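Local coordinates for putative GGDEF domain protein (Pseudomonas aeruginosa, PDB 7E6G), which probably makes the second messenger cyclic di-GMP from two molecules of GTP, as a magnesium-dependent diguanylate cyclase, at residues L135-D141 against T222-T228; L170-L175 against L187-T191; R204-R208 against R255-V259. Residues are numbered along the deposited sequence.

Contact 1 (L135-D141 against T222-T228); sequences LAMLDVD and TASVGVT. With MG (magnesium ion), chain G; G2P (phosphomethylphosphonic acid guanylate ester), chain H.
Two central strands of the GGDEF-domain sheet, 135-140 and 223-228, run antiparallel at 159°, axes 4.5 Å apart. Thr222 O accepts from Asp141 N (2.9 Å), and Thr222 OG1 (chi1 p) donates to Asp141 OD2 (2.8 Å). A water joins Thr222 N to Asp141 O. Ala223 forms a non-hydrogen-bonded pair with Val140 (CA-CA 4.3 Å), and its CB meets Leu138 CG at 3.6 Å. Ser224 and Asp139 are a hydrogen-bonded pair, N to O 2.9 Å both ways. Ser224 OG (chi1 m) donates to Asp141 OD1 (2.7 Å). Val225 and Leu138 are a non-hydrogen-bonded pair (CA-CA 4.2 Å); Val225 CG2 lies 4.1 Å from Ala136 CB. Gly226 pairs with Met137: Met137 N to Gly226 O 2.8 Å, Gly226 N to Met137 O 2.9 Å. Val227 and Ala136 are again non-hydrogen-bonded (CA-CA 4.2 Å), CB to CB 4.1 Å. Thr228 closes on Leu135, N to O 2.9 Å both ways. Ala136, Leu138, Val140, Ala223, Val225 and Val227 share one face. Asp139 OD1 (2.4 Å) and Val140 O (2.3 Å) bind MG with Glu182 and G2P. Lys251 hydrogen-bonds Asp139 OD1 and salt-bridges Asp141. This sets Asp139 and Val140 O to hold magnesium against the phosphates, consistent with metal-dependent nucleotidyl transfer.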
loop_
_atom_site.group_PDB
_atom_site.type_symbol
_atom_site.label_atom_id
_atom_site.label_comp_id
_atom_site.label_asym_id
_atom_site.label_seq_id
_atom_site.Cartn_x
_atom_site.Cartn_y
_atom_site.Cartn_z
ATOM N N LEU A 135 -11.693 -46.215 -13.377
ATOM C CA LEU A 135 -12.611 -45.512 -14.253
ATOM C C LEU A 135 -13.914 -46.294 -14.283
ATOM O O LEU A 135 -13.908 -47.497 -14.570
ATOM C CB LEU A 135 -12.014 -45.424 -15.658
ATOM C CG LEU A 135 -12.029 -44.125 -16.441
ATOM C CD1 LEU A 135 -11.470 -42.996 -15.592
ATOM C CD2 LEU A 135 -11.197 -44.348 -17.689
ATOM N N ALA A 136 -15.026 -45.630 -13.986
ATOM C CA ALA A 136 -16.347 -46.248 -14.087
ATOM C C ALA A 136 -17.195 -45.422 -15.047
ATOM O O ALA A 136 -17.377 -44.227 -14.841
ATOM C CB ALA A 136 -17.000 -46.351 -12.707
ATOM N N MET A 137 -17.680 -46.035 -16.113
ATOM C CA MET A 137 -18.508 -45.338 -17.088
ATOM C C MET A 137 -19.940 -45.855 -16.989
ATOM O O MET A 137 -20.198 -47.052 -17.140
ATOM C CB MET A 137 -17.968 -45.496 -18.507
ATOM C CG MET A 137 -18.515 -44.438 -19.478
ATOM S SD MET A 137 -17.884 -44.680 -21.148
ATOM C CE MET A 137 -16.241 -43.952 -20.998
ATOM N N LEU A 138 -20.860 -44.942 -16.771
ATOM C CA LEU A 138 -22.230 -45.222 -16.398
ATOM C C LEU A 138 -23.135 -44.679 -17.496
ATOM O O LEU A 138 -22.917 -43.576 -17.986
ATOM C CB LEU A 138 -22.501 -44.559 -15.042
ATOM C CG LEU A 138 -23.694 -44.890 -14.162
ATOM C CD1 LEU A 138 -23.232 -45.247 -12.763
ATOM C CD2 LEU A 138 -24.638 -43.685 -14.135
ATOM N N ASP A 139 -24.122 -45.465 -17.916
ATOM C CA ASP A 139 -25.036 -45.082 -18.991
ATOM C C ASP A 139 -26.448 -45.424 -18.546
ATOM O O ASP A 139 -26.708 -46.562 -18.142
ATOM C CB ASP A 139 -24.688 -45.806 -20.302
ATOM C CG ASP A 139 -25.641 -45.469 -21.455
ATOM O OD1 ASP A 139 -26.878 -45.616 -21.312
ATOM O OD2 ASP A 139 -25.146 -45.084 -22.540
ATOM N N VAL A 140 -27.359 -44.451 -18.643
ATOM C CA VAL A 140 -28.715 -44.627 -18.133
ATOM C C VAL A 140 -29.492 -45.607 -19.012
ATOM O O VAL A 140 -29.477 -45.525 -20.250
ATOM C CB VAL A 140 -29.426 -43.269 -18.029
ATOM C CG1 VAL A 140 -30.849 -43.448 -17.493
ATOM C CG2 VAL A 140 -28.639 -42.345 -17.118
ATOM N N ASP A 141 -30.176 -46.551 -18.369
ATOM C CA ASP A 141 -30.953 -47.552 -19.090
ATOM C C ASP A 141 -32.324 -46.993 -19.457
ATOM O O ASP A 141 -33.023 -46.441 -18.601
ATOM C CB ASP A 141 -31.117 -48.814 -18.246
ATOM C CG ASP A 141 -29.795 -49.458 -17.882
ATOM O OD1 ASP A 141 -28.868 -49.462 -18.705
ATOM O OD2 ASP A 141 -29.684 -50.001 -16.767
ATOM N N THR A 222 -32.488 -47.322 -13.847
ATOM C CA THR A 222 -31.288 -48.096 -13.623
ATOM C C THR A 222 -30.207 -47.570 -14.550
ATOM O O THR A 222 -30.484 -46.865 -15.530
ATOM C CB THR A 222 -31.519 -49.584 -13.878
ATOM O OG1 THR A 222 -32.002 -49.747 -15.215
ATOM C CG2 THR A 222 -32.528 -50.168 -12.878
ATOM N N ALA A 223 -28.964 -47.911 -14.226
ATOM C CA ALA A 223 -27.836 -47.590 -15.083
ATOM C C ALA A 223 -27.005 -48.839 -15.309
ATOM O O ALA A 223 -26.835 -49.656 -14.396
ATOM C CB ALA A 223 -26.958 -46.493 -14.471
ATOM N N SER A 224 -26.492 -48.984 -16.523
ATOM C CA SER A 224 -25.409 -49.919 -16.779
ATOM C C SER A 224 -24.095 -49.223 -16.471
ATOM O O SER A 224 -23.998 -47.995 -16.558
ATOM C CB SER A 224 -25.441 -50.389 -18.229
ATOM O OG SER A 224 -26.665 -51.046 -18.518
ATOM N N VAL A 225 -23.083 -49.996 -16.080
ATOM C CA VAL A 225 -21.783 -49.382 -15.811
ATOM C C VAL A 225 -20.664 -50.371 -16.102
ATOM O O VAL A 225 -20.738 -51.547 -15.742
ATOM C CB VAL A 225 -21.698 -48.811 -14.378
ATOM C CG1 VAL A 225 -22.207 -49.786 -13.389
ATOM C CG2 VAL A 225 -20.249 -48.374 -14.044
ATOM N N GLY A 226 -19.637 -49.888 -16.787
ATOM C CA GLY A 226 -18.432 -50.660 -17.057
ATOM C C GLY A 226 -17.284 -50.014 -16.299
ATOM O O GLY A 226 -17.132 -48.791 -16.330
ATOM N N VAL A 227 -16.506 -50.821 -15.585
ATOM C CA VAL A 227 -15.418 -50.253 -14.799
ATOM C C VAL A 227 -14.112 -50.978 -15.114
ATOM O O VAL A 227 -14.102 -52.189 -15.375
ATOM C CB VAL A 227 -15.749 -50.244 -13.287
ATOM C CG1 VAL A 227 -16.301 -51.570 -12.842
ATOM C CG2 VAL A 227 -14.565 -49.821 -12.464
ATOM N N THR A 228 -13.022 -50.201 -15.171
ATOM C CA THR A 228 -11.672 -50.719 -15.329
ATOM C C THR A 228 -10.703 -50.008 -14.404
ATOM O O THR A 228 -10.986 -48.949 -13.840
ATOM C CB THR A 228 -11.112 -50.565 -16.747
ATOM O OG1 THR A 228 -9.978 -51.429 -16.880
ATOM C CG2 THR A 228 -10.633 -49.139 -16.984
HETATM MG MG MG G . -28.876 -44.954 -22.385
HETATM P PG G2P H . -30.148 -47.907 -23.435
HETATM O O1G G2P H . -28.965 -47.748 -22.899
HETATM O O2G G2P H . -31.015 -48.397 -22.599
HETATM O O3G G2P H . -30.156 -48.494 -24.631
HETATM O O3B G2P H . -30.477 -46.438 -23.702
HETATM P PB G2P H . -31.648 -45.493 -24.152
HETATM O O1B G2P H . -31.718 -44.687 -23.137
HETATM O O2B G2P H . -32.781 -46.095 -24.501
HETATM C C3A G2P H . -31.244 -44.591 -25.573
HETATM P PA G2P H . -29.832 -43.807 -25.848
HETATM O O1A G2P H . -29.838 -44.581 -27.002
HETATM O O2A G2P H . -29.289 -44.271 -24.598
HETATM O "O5'" G2P H . -30.735 -42.630 -25.832
HETATM C "C5'" G2P H . -30.778 -41.687 -24.768
HETATM C "C4'" G2P H . -31.597 -40.481 -25.106
HETATM O "O4'" G2P H . -30.934 -39.534 -24.484
HETATM C "C3'" G2P H . -31.333 -40.074 -26.455
HETATM O "O3'" G2P H . -32.513 -40.185 -27.149
HETATM C "C2'" G2P H . -30.907 -38.674 -26.249
HETATM O "O2'" G2P H . -31.396 -37.762 -27.141
HETATM C "C1'" G2P H . -31.436 -38.410 -24.960
HETATM N N9 G2P H . -30.803 -37.309 -24.338
HETATM C C8 G2P H . -29.571 -37.042 -24.616
HETATM N N7 G2P H . -29.171 -36.003 -23.955
HETATM C C5 G2P H . -30.126 -35.598 -23.238
HETATM C C6 G2P H . -30.212 -34.610 -22.385
HETATM O O6 G2P H . -29.326 -33.855 -22.142
HETATM N N1 G2P H . -31.396 -34.411 -21.723
HETATM C C2 G2P H . -32.426 -35.233 -21.988
HETATM N N2 G2P H . -33.472 -35.041 -21.377
HETATM N N3 G2P H . -32.284 -36.211 -22.868
HETATM C C4 G2P H . -31.144 -36.418 -23.471
HETATM O O HOH W 1 -34.128 -47.106 -16.569
#

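Contact 2 (L170-L175 against L187-T191); sequences LREYDL and LLPQT
This contact starts an antiparallel pairing at the edge of the GGDEF-domain sheet, where the loop after helix 152-168 enters strand 175-178. Leu187 and Leu175 form a hydrogen-bonded pair, CA-CA 5.0 Å. Leu175 N reaches Leu187 O at 2.9 Å, and Leu187 N reaches Leu175 O at 2.8 Å. Leu175 and Leu187 are extended, side chains on the same face; Leu175 CD2 meets Leu187 CD2 at 4.1 Å, and Arg118 packs against both. Glu172 and Tyr173 are the middle residues of a type I turn, closed by a weak bond from Asp174 N to Arg171 O (3.2 Å). Tyr173 O lies 3.4 Å from Pro189 CG, and Asp174 CG is 3.4 Å from Leu188 CD2. Asp174 OD2 accepts from Arg171 N (3.1 Å) and makes a salt bridge to Arg171 NH2 (2.7 Å). Arg171 (chi1 m, chi2 108°, chi3 p) reaches across to 187-191, its NH2 3.5 Å from Leu188 CD1 at the guanidinium edge. Arg171 NH1 donates to Thr191 OG1 at 2.6 Å, while that hydroxyl donates to Pro189 O at 2.8 Å.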
loop_
_atom_site.group_PDB
_atom_site.type_symbol
_atom_site.label_atom_id
_atom_site.label_comp_id
_atom_site.label_asym_id
_atom_site.label_seq_id
_atom_site.Cartn_x
_atom_site.Cartn_y
_atom_site.Cartn_z
ATOM N N LEU A 170 -19.643 -40.447 -3.217
ATOM C CA LEU A 170 -18.249 -40.448 -3.635
ATOM C C LEU A 170 -17.355 -39.824 -2.564
ATOM O O LEU A 170 -17.789 -38.964 -1.786
ATOM C CB LEU A 170 -18.087 -39.691 -4.954
ATOM C CG LEU A 170 -18.669 -40.359 -6.198
ATOM C CD1 LEU A 170 -18.343 -39.507 -7.399
ATOM C CD2 LEU A 170 -18.082 -41.742 -6.356
ATOM N N ARG A 171 -16.095 -40.271 -2.523
ATOM C CA ARG A 171 -15.133 -39.670 -1.613
ATOM C C ARG A 171 -14.740 -38.288 -2.134
ATOM O O ARG A 171 -15.079 -37.904 -3.256
ATOM C CB ARG A 171 -13.913 -40.578 -1.437
ATOM C CG ARG A 171 -14.234 -41.965 -0.911
ATOM C CD ARG A 171 -14.070 -43.019 -1.977
ATOM N NE ARG A 171 -12.696 -43.491 -2.117
ATOM C CZ ARG A 171 -12.148 -43.887 -3.265
ATOM N NH1 ARG A 171 -10.898 -44.322 -3.296
ATOM N NH2 ARG A 171 -12.841 -43.848 -4.393
ATOM N N GLU A 172 -14.025 -37.523 -1.306
ATOM C CA GLU A 172 -13.924 -36.094 -1.585
ATOM C C GLU A 172 -13.039 -35.801 -2.791
ATOM O O GLU A 172 -13.249 -34.791 -3.468
ATOM C CB GLU A 172 -13.446 -35.345 -0.339
ATOM C CG GLU A 172 -11.947 -35.160 -0.213
ATOM C CD GLU A 172 -11.557 -34.425 1.066
ATOM O OE1 GLU A 172 -11.270 -33.207 0.998
ATOM O OE2 GLU A 172 -11.550 -35.065 2.141
ATOM N N TYR A 173 -12.082 -36.671 -3.108
ATOM C CA TYR A 173 -11.219 -36.435 -4.259
ATOM C C TYR A 173 -11.646 -37.208 -5.499
ATOM O O TYR A 173 -11.066 -37.003 -6.571
ATOM C CB TYR A 173 -9.758 -36.767 -3.909
ATOM C CG TYR A 173 -9.171 -35.753 -2.965
ATOM C CD1 TYR A 173 -8.930 -34.454 -3.390
ATOM C CD2 TYR A 173 -8.903 -36.074 -1.641
ATOM C CE1 TYR A 173 -8.411 -33.501 -2.535
ATOM C CE2 TYR A 173 -8.388 -35.126 -0.768
ATOM C CZ TYR A 173 -8.141 -33.839 -1.222
ATOM O OH TYR A 173 -7.624 -32.879 -0.375
ATOM N N ASP A 174 -12.636 -38.086 -5.379
ATOM C CA ASP A 174 -13.244 -38.685 -6.552
ATOM C C ASP A 174 -13.937 -37.628 -7.405
ATOM O O ASP A 174 -14.322 -36.549 -6.940
ATOM C CB ASP A 174 -14.254 -39.742 -6.144
ATOM C CG ASP A 174 -13.622 -40.872 -5.394
ATOM O OD1 ASP A 174 -12.378 -40.989 -5.421
ATOM O OD2 ASP A 174 -14.377 -41.634 -4.762
ATOM N N LEU A 175 -14.121 -37.966 -8.670
ATOM C CA LEU A 175 -14.575 -37.016 -9.674
ATOM C C LEU A 175 -15.706 -37.645 -10.466
ATOM O O LEU A 175 -15.512 -38.683 -11.103
ATOM C CB LEU A 175 -13.422 -36.661 -10.598
ATOM C CG LEU A 175 -13.203 -35.232 -11.044
ATOM C CD1 LEU A 175 -13.064 -34.304 -9.853
ATOM C CD2 LEU A 175 -11.948 -35.251 -11.857
ATOM N N LEU A 187 -14.136 -40.969 -12.051
ATOM C CA LEU A 187 -12.705 -41.155 -11.880
ATOM C C LEU A 187 -12.406 -41.274 -10.392
ATOM O O LEU A 187 -12.647 -40.334 -9.616
ATOM C CB LEU A 187 -11.916 -40.009 -12.500
ATOM C CG LEU A 187 -10.415 -40.066 -12.217
ATOM C CD1 LEU A 187 -9.734 -41.022 -13.135
ATOM C CD2 LEU A 187 -9.835 -38.687 -12.417
ATOM N N LEU A 188 -11.906 -42.435 -9.983
ATOM C CA LEU A 188 -11.454 -42.584 -8.606
ATOM C C LEU A 188 -9.935 -42.563 -8.602
ATOM O O LEU A 188 -9.294 -43.563 -8.976
ATOM C CB LEU A 188 -11.982 -43.874 -7.971
ATOM C CG LEU A 188 -13.444 -44.218 -8.222
ATOM C CD1 LEU A 188 -13.865 -45.380 -7.331
ATOM C CD2 LEU A 188 -14.313 -43.012 -7.983
ATOM N N PRO A 189 -9.319 -41.458 -8.208
ATOM C CA PRO A 189 -7.862 -41.362 -8.263
ATOM C C PRO A 189 -7.228 -42.092 -7.095
ATOM O O PRO A 189 -7.811 -42.216 -6.014
ATOM C CB PRO A 189 -7.608 -39.854 -8.179
ATOM C CG PRO A 189 -8.752 -39.343 -7.372
ATOM C CD PRO A 189 -9.936 -40.252 -7.625
ATOM N N GLN A 190 -6.012 -42.578 -7.338
ATOM C CA GLN A 190 -5.247 -43.307 -6.333
ATOM C C GLN A 190 -6.110 -44.364 -5.660
ATOM O O GLN A 190 -6.220 -44.430 -4.435
ATOM C CB GLN A 190 -4.642 -42.345 -5.310
ATOM C CG GLN A 190 -3.889 -41.191 -5.946
ATOM C CD GLN A 190 -3.433 -40.173 -4.937
ATOM O OE1 GLN A 190 -3.818 -39.003 -5.003
ATOM N NE2 GLN A 190 -2.595 -40.602 -4.003
ATOM N N THR A 191 -6.749 -45.180 -6.486
ATOM C CA THR A 191 -7.660 -46.210 -6.018
ATOM C C THR A 191 -7.441 -47.453 -6.861
ATOM O O THR A 191 -7.189 -47.359 -8.065
ATOM C CB THR A 191 -9.131 -45.736 -6.091
ATOM O OG1 THR A 191 -9.296 -44.520 -5.340
ATOM C CG2 THR A 191 -10.077 -46.794 -5.552
#

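Contact 3 (R204-R208 against R255-V259); sequences RDSVR and RDKCV. With G2P (phosphomethylphosphonic acid guanylate ester), chain H.
Arg204 lays one face of its guanidinium over Cys258, with CZ 3.7 Å from Cys258 CB. Its CA-CB bond points toward 255-259 (chi1 m, chi2 t). At the guanidinium edge, Arg204 NH2 is 3.7 Å from Asp256 O. A long salt bridge of 3.9 Å links that NH2 to Asp256 OD1, and Glu201 pairs with Arg204 NE. Arg208 N donates to Arg204 O (2.9 Å), the i to i-4 helix bond. Segment 204-208 ends helix 193-208, which packs on one face of the GGDEF-domain sheet; Cys258 and Val259 begin its edge strand 258-260. The Arg208 and Asp256 CA atoms are 8.8 Å apart, so side chains bridge the gap. Arg208 (chi1 and chi2 t, chi3 m) grips the Asp256 carboxylate in a bidentate salt bridge, NE to OD2 3.3 Å and NH2 to OD1 2.7 Å. Arg208 NH1 is 3.4 Å from Asp205 OD1, extending the network. Arg255 (72/164) and Asp256 (49/32) have positive phi, and their side chains part. Arg255 heads to the nucleotide, its NE donating to G2P O2G (3.2 Å) and NH2 to G2P O3G (3.1 Å).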
loop_
_atom_site.group_PDB
_atom_site.type_symbol
_atom_site.label_atom_id
_atom_site.label_comp_id
_atom_site.label_asym_id
_atom_site.label_seq_id
_atom_site.Cartn_x
_atom_site.Cartn_y
_atom_site.Cartn_z
ATOM N N ARG A 204 -24.241 -47.162 -7.160
ATOM C CA ARG A 204 -25.340 -47.794 -7.873
ATOM C C ARG A 204 -26.561 -47.945 -6.989
ATOM O O ARG A 204 -27.681 -47.789 -7.473
ATOM C CB ARG A 204 -24.909 -49.131 -8.451
ATOM C CG ARG A 204 -23.598 -49.004 -9.181
ATOM C CD ARG A 204 -23.398 -50.105 -10.180
ATOM N NE ARG A 204 -23.798 -51.411 -9.680
ATOM C CZ ARG A 204 -24.693 -52.180 -10.280
ATOM N NH1 ARG A 204 -24.999 -53.363 -9.764
ATOM N NH2 ARG A 204 -25.284 -51.754 -11.396
ATOM N N ASP A 205 -26.386 -48.222 -5.697
ATOM C CA ASP A 205 -27.531 -48.164 -4.794
ATOM C C ASP A 205 -28.137 -46.770 -4.811
ATOM O O ASP A 205 -29.361 -46.608 -4.870
ATOM C CB ASP A 205 -27.129 -48.551 -3.364
ATOM C CG ASP A 205 -26.623 -49.990 -3.248
ATOM O OD1 ASP A 205 -26.723 -50.771 -4.237
ATOM O OD2 ASP A 205 -26.107 -50.328 -2.149
ATOM N N SER A 206 -27.286 -45.746 -4.760
ATOM C CA SER A 206 -27.767 -44.375 -4.758
ATOM C C SER A 206 -28.684 -44.126 -5.945
ATOM O O SER A 206 -29.820 -43.656 -5.781
ATOM C CB SER A 206 -26.576 -43.422 -4.781
ATOM O OG SER A 206 -26.898 -42.228 -4.105
ATOM N N VAL A 207 -28.214 -44.476 -7.151
ATOM C CA VAL A 207 -29.022 -44.272 -8.352
ATOM C C VAL A 207 -30.285 -45.125 -8.299
ATOM O O VAL A 207 -31.391 -44.641 -8.570
ATOM C CB VAL A 207 -28.193 -44.554 -9.620
ATOM C CG1 VAL A 207 -29.066 -44.488 -10.869
ATOM C CG2 VAL A 207 -27.085 -43.539 -9.734
ATOM N N ARG A 208 -30.149 -46.392 -7.913
ATOM C CA ARG A 208 -31.291 -47.298 -7.922
ATOM C C ARG A 208 -32.430 -46.782 -7.041
ATOM O O ARG A 208 -33.593 -46.794 -7.453
ATOM C CB ARG A 208 -30.838 -48.693 -7.491
ATOM C CG ARG A 208 -31.779 -49.804 -7.946
ATOM C CD ARG A 208 -31.274 -51.192 -7.556
ATOM N NE ARG A 208 -30.309 -51.727 -8.514
ATOM C CZ ARG A 208 -28.997 -51.804 -8.289
ATOM N NH1 ARG A 208 -28.496 -51.373 -7.133
ATOM N NH2 ARG A 208 -28.182 -52.302 -9.218
ATOM N N ARG A 255 -28.553 -55.067 -18.681
ATOM C CA ARG A 255 -28.846 -53.798 -18.003
ATOM C C ARG A 255 -29.053 -53.905 -16.489
ATOM O O ARG A 255 -29.238 -54.996 -15.951
ATOM C CB ARG A 255 -30.055 -53.123 -18.664
ATOM C CG ARG A 255 -29.771 -52.840 -20.139
ATOM C CD ARG A 255 -30.884 -52.076 -20.833
ATOM N NE ARG A 255 -30.448 -51.501 -22.113
ATOM C CZ ARG A 255 -30.349 -52.175 -23.263
ATOM N NH1 ARG A 255 -30.634 -53.480 -23.312
ATOM N NH2 ARG A 255 -29.955 -51.537 -24.366
ATOM N N ASP A 256 -28.991 -52.766 -15.789
ATOM C CA ASP A 256 -28.792 -52.740 -14.337
ATOM C C ASP A 256 -27.630 -53.642 -13.932
ATOM O O ASP A 256 -27.629 -54.233 -12.852
ATOM C CB ASP A 256 -30.064 -53.130 -13.582
ATOM C CG ASP A 256 -30.097 -52.602 -12.137
ATOM O OD1 ASP A 256 -29.151 -51.875 -11.713
ATOM O OD2 ASP A 256 -31.099 -52.929 -11.436
ATOM N N LYS A 257 -26.630 -53.746 -14.805
ATOM C CA LYS A 257 -25.466 -54.592 -14.602
ATOM C C LYS A 257 -24.228 -53.714 -14.494
ATOM O O LYS A 257 -24.219 -52.557 -14.924
ATOM C CB LYS A 257 -25.286 -55.596 -15.756
ATOM C CG LYS A 257 -25.621 -57.024 -15.405
ATOM C CD LYS A 257 -27.107 -57.304 -15.586
ATOM C CE LYS A 257 -27.544 -58.598 -14.890
ATOM N NZ LYS A 257 -26.764 -59.792 -15.371
ATOM N N CYS A 258 -23.172 -54.289 -13.933
ATOM C CA CYS A 258 -21.902 -53.586 -13.774
ATOM C C CYS A 258 -20.796 -54.601 -14.028
ATOM O O CYS A 258 -20.545 -55.469 -13.185
ATOM C CB CYS A 258 -21.790 -52.972 -12.389
ATOM S SG CYS A 258 -20.160 -52.343 -12.012
ATOM N N VAL A 259 -20.143 -54.513 -15.181
ATOM C CA VAL A 259 -19.110 -55.481 -15.522
ATOM C C VAL A 259 -17.735 -54.839 -15.369
ATOM O O VAL A 259 -17.527 -53.664 -15.697
ATOM C CB VAL A 259 -19.304 -56.064 -16.932
ATOM C CG1 VAL A 259 -20.746 -56.374 -17.170
ATOM C CG2 VAL A 259 -18.751 -55.151 -17.964
HETATM P PG G2P H . -30.148 -47.907 -23.435
HETATM O O1G G2P H . -28.965 -47.748 -22.899
HETATM O O2G G2P H . -31.015 -48.397 -22.599
HETATM O O3G G2P H . -30.156 -48.494 -24.631
HETATM O O3B G2P H . -30.477 -46.438 -23.702
HETATM P PB G2P H . -31.648 -45.493 -24.152
HETATM O O1B G2P H . -31.718 -44.687 -23.137
HETATM O O2B G2P H . -32.781 -46.095 -24.501
HETATM C C3A G2P H . -31.244 -44.591 -25.573
HETATM P PA G2P H . -29.832 -43.807 -25.848
HETATM O O1A G2P H . -29.838 -44.581 -27.002
HETATM O O2A G2P H . -29.289 -44.271 -24.598
HETATM O "O5'" G2P H . -30.735 -42.630 -25.832
HETATM C "C5'" G2P H . -30.778 -41.687 -24.768
HETATM C "C4'" G2P H . -31.597 -40.481 -25.106
HETATM O "O4'" G2P H . -30.934 -39.534 -24.484
HETATM C "C3'" G2P H . -31.333 -40.074 -26.455
HETATM O "O3'" G2P H . -32.513 -40.185 -27.149
HETATM C "C2'" G2P H . -30.907 -38.674 -26.249
HETATM O "O2'" G2P H . -31.396 -37.762 -27.141
HETATM C "C1'" G2P H . -31.436 -38.410 -24.960
HETATM N N9 G2P H . -30.803 -37.309 -24.338
HETATM C C8 G2P H . -29.571 -37.042 -24.616
HETATM N N7 G2P H . -29.171 -36.003 -23.955
HETATM C C5 G2P H . -30.126 -35.598 -23.238
HETATM C C6 G2P H . -30.212 -34.610 -22.385
HETATM O O6 G2P H . -29.326 -33.855 -22.142
HETATM N N1 G2P H . -31.396 -34.411 -21.723
HETATM C C2 G2P H . -32.426 -35.233 -21.988
HETATM N N2 G2P H . -33.472 -35.041 -21.377
HETATM N N3 G2P H . -32.284 -36.211 -22.868
HETATM C C4 G2P H . -31.144 -36.418 -23.471
#

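How the contacts relate
From the N terminus, the long helix 27-102 leads into the GGDEF domain, and strand 134-140 opens contact 1. Contact 2 opens and closes next, around the hairpin of strands 175-178 and 183-188, so it is nested inside the loop of contact 1. Helix 193-208 then opens contact 3. Strand 223-229 closes contact 1, and 255-259 closes contact 3, so these two loops cross. All three contacts reach one mixed sheet. Leu135 CD1 packs on Leu187 CD1 at 3.6 Å, joining contacts 1 and 2. Contacts 1 and 3 meet near G2P, their centres about 7 Å apart. Contacts 2 and 3 do not touch.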